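PDB 2DWC: 433aa long hypothetical phosphoribosylglycinamide formyl transferase from Pyrococcus horikoshii, which is of unknown function but belongs to the ATP-grasp superfamily and holds adenosine-5'-diphosphate in this structure. Local coordinates for residues Gln20-Gly31 against Val78-Glu89. Numbering follows the deposited sequence.
Sequences QKILLLGSGELG and VEREKPDAIIPE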
loop_
_atom_site.group_PDB
_atom_site.type_symbol
_atom_site.label_atom_id
_atom_site.label_comp_id
_atom_site.label_asym_id
_atom_site.label_seq_id
_atom_site.Cartn_x
_atom_site.Cartn_y
_atom_site.Cartn_z
ATOM N N GLN B 20 -8.998 -17.140 -3.724
ATOM C CA GLN B 20 -9.934 -16.396 -4.568
ATOM C C GLN B 20 -8.954 -15.808 -5.625
ATOM O O GLN B 20 -7.761 -15.689 -5.354
ATOM C CB GLN B 20 -10.596 -15.258 -3.838
ATOM C CG GLN B 20 -11.925 -15.750 -3.241
ATOM C CD GLN B 20 -11.639 -16.710 -2.097
ATOM O OE1 GLN B 20 -10.812 -16.408 -1.254
ATOM N NE2 GLN B 20 -12.283 -17.877 -2.102
ATOM N N LYS B 21 -9.461 -15.412 -6.792
ATOM C CA LYS B 21 -8.555 -14.949 -7.858
ATOM C C LYS B 21 -9.208 -13.835 -8.688
ATOM O O LYS B 21 -10.400 -13.914 -9.027
ATOM C CB LYS B 21 -8.255 -16.145 -8.801
ATOM C CG LYS B 21 -7.244 -15.804 -9.934
ATOM C CD LYS B 21 -7.218 -16.979 -10.943
ATOM C CE LYS B 21 -6.648 -18.214 -10.267
ATOM N NZ LYS B 21 -6.626 -19.381 -11.220
ATOM N N ILE B 22 -8.463 -12.766 -8.928
ATOM C CA ILE B 22 -8.994 -11.724 -9.814
ATOM C C ILE B 22 -8.186 -11.738 -11.096
ATOM O O ILE B 22 -7.015 -12.111 -11.076
ATOM C CB ILE B 22 -8.895 -10.319 -9.194
ATOM C CG1 ILE B 22 -7.424 -9.951 -8.868
ATOM C CG2 ILE B 22 -9.810 -10.274 -7.933
ATOM C CD1 ILE B 22 -7.304 -8.489 -8.333
ATOM N N LEU B 23 -8.825 -11.335 -12.208
ATOM C CA LEU B 23 -8.175 -11.297 -13.509
ATOM C C LEU B 23 -8.255 -9.829 -13.956
ATOM O O LEU B 23 -9.350 -9.315 -14.212
ATOM C CB LEU B 23 -8.927 -12.210 -14.514
ATOM C CG LEU B 23 -8.278 -12.240 -15.892
ATOM C CD1 LEU B 23 -6.881 -12.885 -15.840
ATOM C CD2 LEU B 23 -9.198 -13.025 -16.841
ATOM N N LEU B 24 -7.094 -9.174 -13.985
ATOM C CA LEU B 24 -7.028 -7.770 -14.405
ATOM C C LEU B 24 -6.863 -7.684 -15.929
ATOM O O LEU B 24 -5.888 -8.207 -16.453
ATOM C CB LEU B 24 -5.813 -7.085 -13.742
ATOM C CG LEU B 24 -5.919 -7.056 -12.205
ATOM C CD1 LEU B 24 -4.620 -6.481 -11.652
ATOM C CD2 LEU B 24 -7.072 -6.124 -11.762
ATOM N N LEU B 25 -7.829 -7.097 -16.644
ATOM C CA LEU B 25 -7.677 -6.929 -18.108
ATOM C C LEU B 25 -7.187 -5.494 -18.272
ATOM O O LEU B 25 -7.986 -4.533 -18.312
ATOM C CB LEU B 25 -8.997 -7.197 -18.822
ATOM C CG LEU B 25 -9.499 -8.641 -18.588
ATOM C CD1 LEU B 25 -10.776 -8.849 -19.500
ATOM C CD2 LEU B 25 -8.436 -9.749 -18.928
ATOM N N GLY B 26 -5.852 -5.340 -18.398
ATOM C CA GLY B 26 -5.265 -4.004 -18.403
ATOM C C GLY B 26 -4.435 -3.970 -17.141
ATOM O O GLY B 26 -4.963 -4.144 -16.028
ATOM N N SER B 27 -3.116 -3.765 -17.292
ATOM C CA SER B 27 -2.220 -3.843 -16.149
ATOM C C SER B 27 -1.438 -2.570 -15.914
ATOM O O SER B 27 -0.267 -2.615 -15.547
ATOM C CB SER B 27 -1.246 -5.021 -16.367
ATOM O OG SER B 27 -1.991 -6.249 -16.489
ATOM N N GLY B 28 -2.085 -1.429 -16.164
ATOM C CA GLY B 28 -1.429 -0.144 -15.900
ATOM C C GLY B 28 -1.372 0.197 -14.400
ATOM O O GLY B 28 -1.589 -0.663 -13.536
ATOM N N GLU B 29 -1.096 1.474 -14.099
ATOM C CA GLU B 29 -0.943 1.896 -12.727
ATOM C C GLU B 29 -2.190 1.672 -11.857
ATOM O O GLU B 29 -2.042 1.456 -10.657
ATOM C CB GLU B 29 -0.515 3.370 -12.681
ATOM C CG GLU B 29 -1.464 4.315 -13.422
ATOM C CD GLU B 29 -1.044 4.653 -14.880
ATOM O OE1 GLU B 29 -0.578 3.779 -15.668
ATOM O OE2 GLU B 29 -1.235 5.832 -15.239
ATOM N N LEU B 30 -3.380 1.770 -12.448
ATOM C CA LEU B 30 -4.592 1.574 -11.670
ATOM C C LEU B 30 -4.703 0.086 -11.302
ATOM O O LEU B 30 -4.979 -0.263 -10.141
ATOM C CB LEU B 30 -5.805 2.052 -12.501
ATOM C CG LEU B 30 -5.694 3.526 -12.962
ATOM C CD1 LEU B 30 -7.103 3.934 -13.421
ATOM C CD2 LEU B 30 -5.227 4.485 -11.847
ATOM N N GLY B 31 -4.436 -0.771 -12.273
ATOM C CA GLY B 31 -4.463 -2.202 -11.996
ATOM C C GLY B 31 -3.384 -2.589 -10.991
ATOM O O GLY B 31 -3.546 -3.510 -10.179
ATOM N N VAL B 78 -9.417 -16.763 -19.620
ATOM C CA VAL B 78 -10.536 -16.968 -18.679
ATOM C C VAL B 78 -10.799 -18.461 -18.438
ATOM O O VAL B 78 -10.986 -18.884 -17.291
ATOM C CB VAL B 78 -11.833 -16.267 -19.182
ATOM C CG1 VAL B 78 -13.059 -16.708 -18.302
ATOM C CG2 VAL B 78 -11.640 -14.717 -19.127
ATOM N N GLU B 79 -10.752 -19.285 -19.484
ATOM C CA GLU B 79 -10.984 -20.691 -19.260
ATOM C C GLU B 79 -9.895 -21.329 -18.418
ATOM O O GLU B 79 -10.145 -22.249 -17.622
ATOM C CB GLU B 79 -11.113 -21.453 -20.585
ATOM C CG GLU B 79 -12.475 -21.398 -21.170
ATOM C CD GLU B 79 -13.512 -22.122 -20.269
ATOM O OE1 GLU B 79 -13.201 -23.204 -19.714
ATOM O OE2 GLU B 79 -14.629 -21.586 -20.138
ATOM N N ARG B 80 -8.657 -20.886 -18.615
ATOM C CA ARG B 80 -7.571 -21.439 -17.810
ATOM C C ARG B 80 -7.662 -21.066 -16.341
ATOM O O ARG B 80 -7.458 -21.893 -15.458
ATOM C CB ARG B 80 -6.204 -20.941 -18.350
ATOM C CG ARG B 80 -5.789 -21.635 -19.668
ATOM C CD ARG B 80 -4.475 -21.078 -20.179
ATOM N NE ARG B 80 -3.359 -21.218 -19.222
ATOM C CZ ARG B 80 -2.553 -22.284 -19.177
ATOM N NH1 ARG B 80 -1.550 -22.341 -18.308
ATOM N NH2 ARG B 80 -2.769 -23.339 -20.000
ATOM N N GLU B 81 -7.971 -19.792 -16.105
ATOM C CA GLU B 81 -7.922 -19.222 -14.770
ATOM C C GLU B 81 -9.204 -19.279 -13.920
ATOM O O GLU B 81 -9.108 -19.290 -12.684
ATOM C CB GLU B 81 -7.455 -17.767 -14.899
ATOM C CG GLU B 81 -6.005 -17.598 -15.481
ATOM C CD GLU B 81 -4.913 -18.231 -14.592
ATOM O OE1 GLU B 81 -3.808 -18.573 -15.115
ATOM O OE2 GLU B 81 -5.157 -18.398 -13.387
ATOM N N LYS B 82 -10.353 -19.244 -14.592
ATOM C CA LYS B 82 -11.670 -19.299 -13.911
ATOM C C LYS B 82 -11.654 -18.398 -12.703
ATOM O O LYS B 82 -11.837 -18.827 -11.557
ATOM C CB LYS B 82 -11.973 -20.747 -13.531
ATOM C CG LYS B 82 -11.953 -21.631 -14.765
ATOM C CD LYS B 82 -12.585 -23.004 -14.517
ATOM C CE LYS B 82 -12.868 -23.697 -15.839
ATOM N NZ LYS B 82 -11.603 -24.185 -16.421
ATOM N N PRO B 83 -11.470 -17.087 -12.954
ATOM C CA PRO B 83 -11.408 -16.092 -11.892
ATOM C C PRO B 83 -12.749 -15.791 -11.198
ATOM O O PRO B 83 -13.804 -16.025 -11.796
ATOM C CB PRO B 83 -10.873 -14.875 -12.621
ATOM C CG PRO B 83 -11.481 -14.950 -13.922
ATOM C CD PRO B 83 -11.440 -16.451 -14.284
ATOM N N ASP B 84 -12.673 -15.275 -9.947
ATOM C CA ASP B 84 -13.892 -14.836 -9.219
ATOM C C ASP B 84 -14.386 -13.485 -9.720
ATOM O O ASP B 84 -15.556 -13.118 -9.494
ATOM C CB ASP B 84 -13.569 -14.749 -7.715
ATOM C CG ASP B 84 -13.278 -16.128 -7.144
ATOM O OD1 ASP B 84 -12.099 -16.505 -7.017
ATOM O OD2 ASP B 84 -14.243 -16.900 -6.904
ATOM N N ALA B 85 -13.492 -12.699 -10.325
ATOM C CA ALA B 85 -13.873 -11.416 -10.913
ATOM C C ALA B 85 -12.962 -11.098 -12.055
ATOM O O ALA B 85 -11.744 -11.309 -11.944
ATOM C CB ALA B 85 -13.783 -10.275 -9.859
ATOM N N ILE B 86 -13.558 -10.617 -13.152
ATOM C CA ILE B 86 -12.832 -10.175 -14.371
ATOM C C ILE B 86 -12.973 -8.650 -14.304
ATOM O O ILE B 86 -14.076 -8.115 -14.353
ATOM C CB ILE B 86 -13.527 -10.734 -15.602
ATOM C CG1 ILE B 86 -13.404 -12.241 -15.549
ATOM C CG2 ILE B 86 -12.885 -10.132 -16.903
ATOM C CD1 ILE B 86 -14.133 -12.936 -16.726
ATOM N N ILE B 87 -11.839 -7.979 -14.153
ATOM C CA ILE B 87 -11.754 -6.535 -13.925
ATOM C C ILE B 87 -11.133 -5.788 -15.081
ATOM O O ILE B 87 -9.902 -5.722 -15.213
ATOM C CB ILE B 87 -10.921 -6.301 -12.634
ATOM C CG1 ILE B 87 -11.510 -7.108 -11.467
ATOM C CG2 ILE B 87 -10.888 -4.816 -12.289
ATOM C CD1 ILE B 87 -10.764 -6.988 -10.096
ATOM N N PRO B 88 -11.969 -5.241 -15.960
ATOM C CA PRO B 88 -11.461 -4.481 -17.114
ATOM C C PRO B 88 -10.902 -3.168 -16.598
ATOM O O PRO B 88 -11.581 -2.466 -15.856
ATOM C CB PRO B 88 -12.703 -4.254 -17.988
ATOM C CG PRO B 88 -13.790 -5.069 -17.414
ATOM C CD PRO B 88 -13.448 -5.307 -15.944
ATOM N N GLU B 89 -9.665 -2.826 -16.980
ATOM C CA GLU B 89 -9.051 -1.599 -16.512
ATOM C C GLU B 89 -9.012 -0.543 -17.618
ATOM O O GLU B 89 -8.763 0.640 -17.364
ATOM C CB GLU B 89 -7.654 -1.922 -16.011
ATOM C CG GLU B 89 -7.703 -2.942 -14.884
ATOM C CD GLU B 89 -8.112 -2.290 -13.575
ATOM O OE1 GLU B 89 -9.237 -1.703 -13.467
ATOM O OE2 GLU B 89 -7.288 -2.355 -12.650
HETATM O O HOH W 1 -14.371 -17.961 -4.336
#
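The ammonium group of K21 is gripped twice by E81, at the end of helix 71-81: NZ lies 2.8 Å from OE2 of E81 in a salt bridge and 2.9 Å from its backbone O, in the carbonyl plane. With CG anti to the backbone N (chi1 -177°), the lysine chain crosses the glutamate at about a right angle. OE2 of E81 also forms a salt bridge with R62, and OE1 is hydrogen-bonded to Y64, so the charge is probably shared between K21 and R62. D84 grips the backbone of K21, its OD1 accepting from K21 N at 2.9 Å through the anti lone pair while its own N donates to K21 O.

Strands 21-25 and 85-88 run parallel, L23 and L25 each donating and accepting one backbone bond, the last from E89 N to L25 O (2.7 Å). On one face L23 CD2 meets V78 CG2 at 3.7 Å, its CB rests on the P83 ring, and L25 CD1 touches I86 CG2. On the other, I87 CD1 reaches I22 CB, and L24 lies alongside I87. E89 packs on G26 and G31, its CG 3.2 Å from G26 O, a buried carbonyl without a partner. G26, G28 and G31 are consistent with a Rossmann-type GxGxxG motif. The pairing joins the first and fourth strands of the 3-2-1-4 parallel sheet in the Rossmann-like preATP-grasp domain.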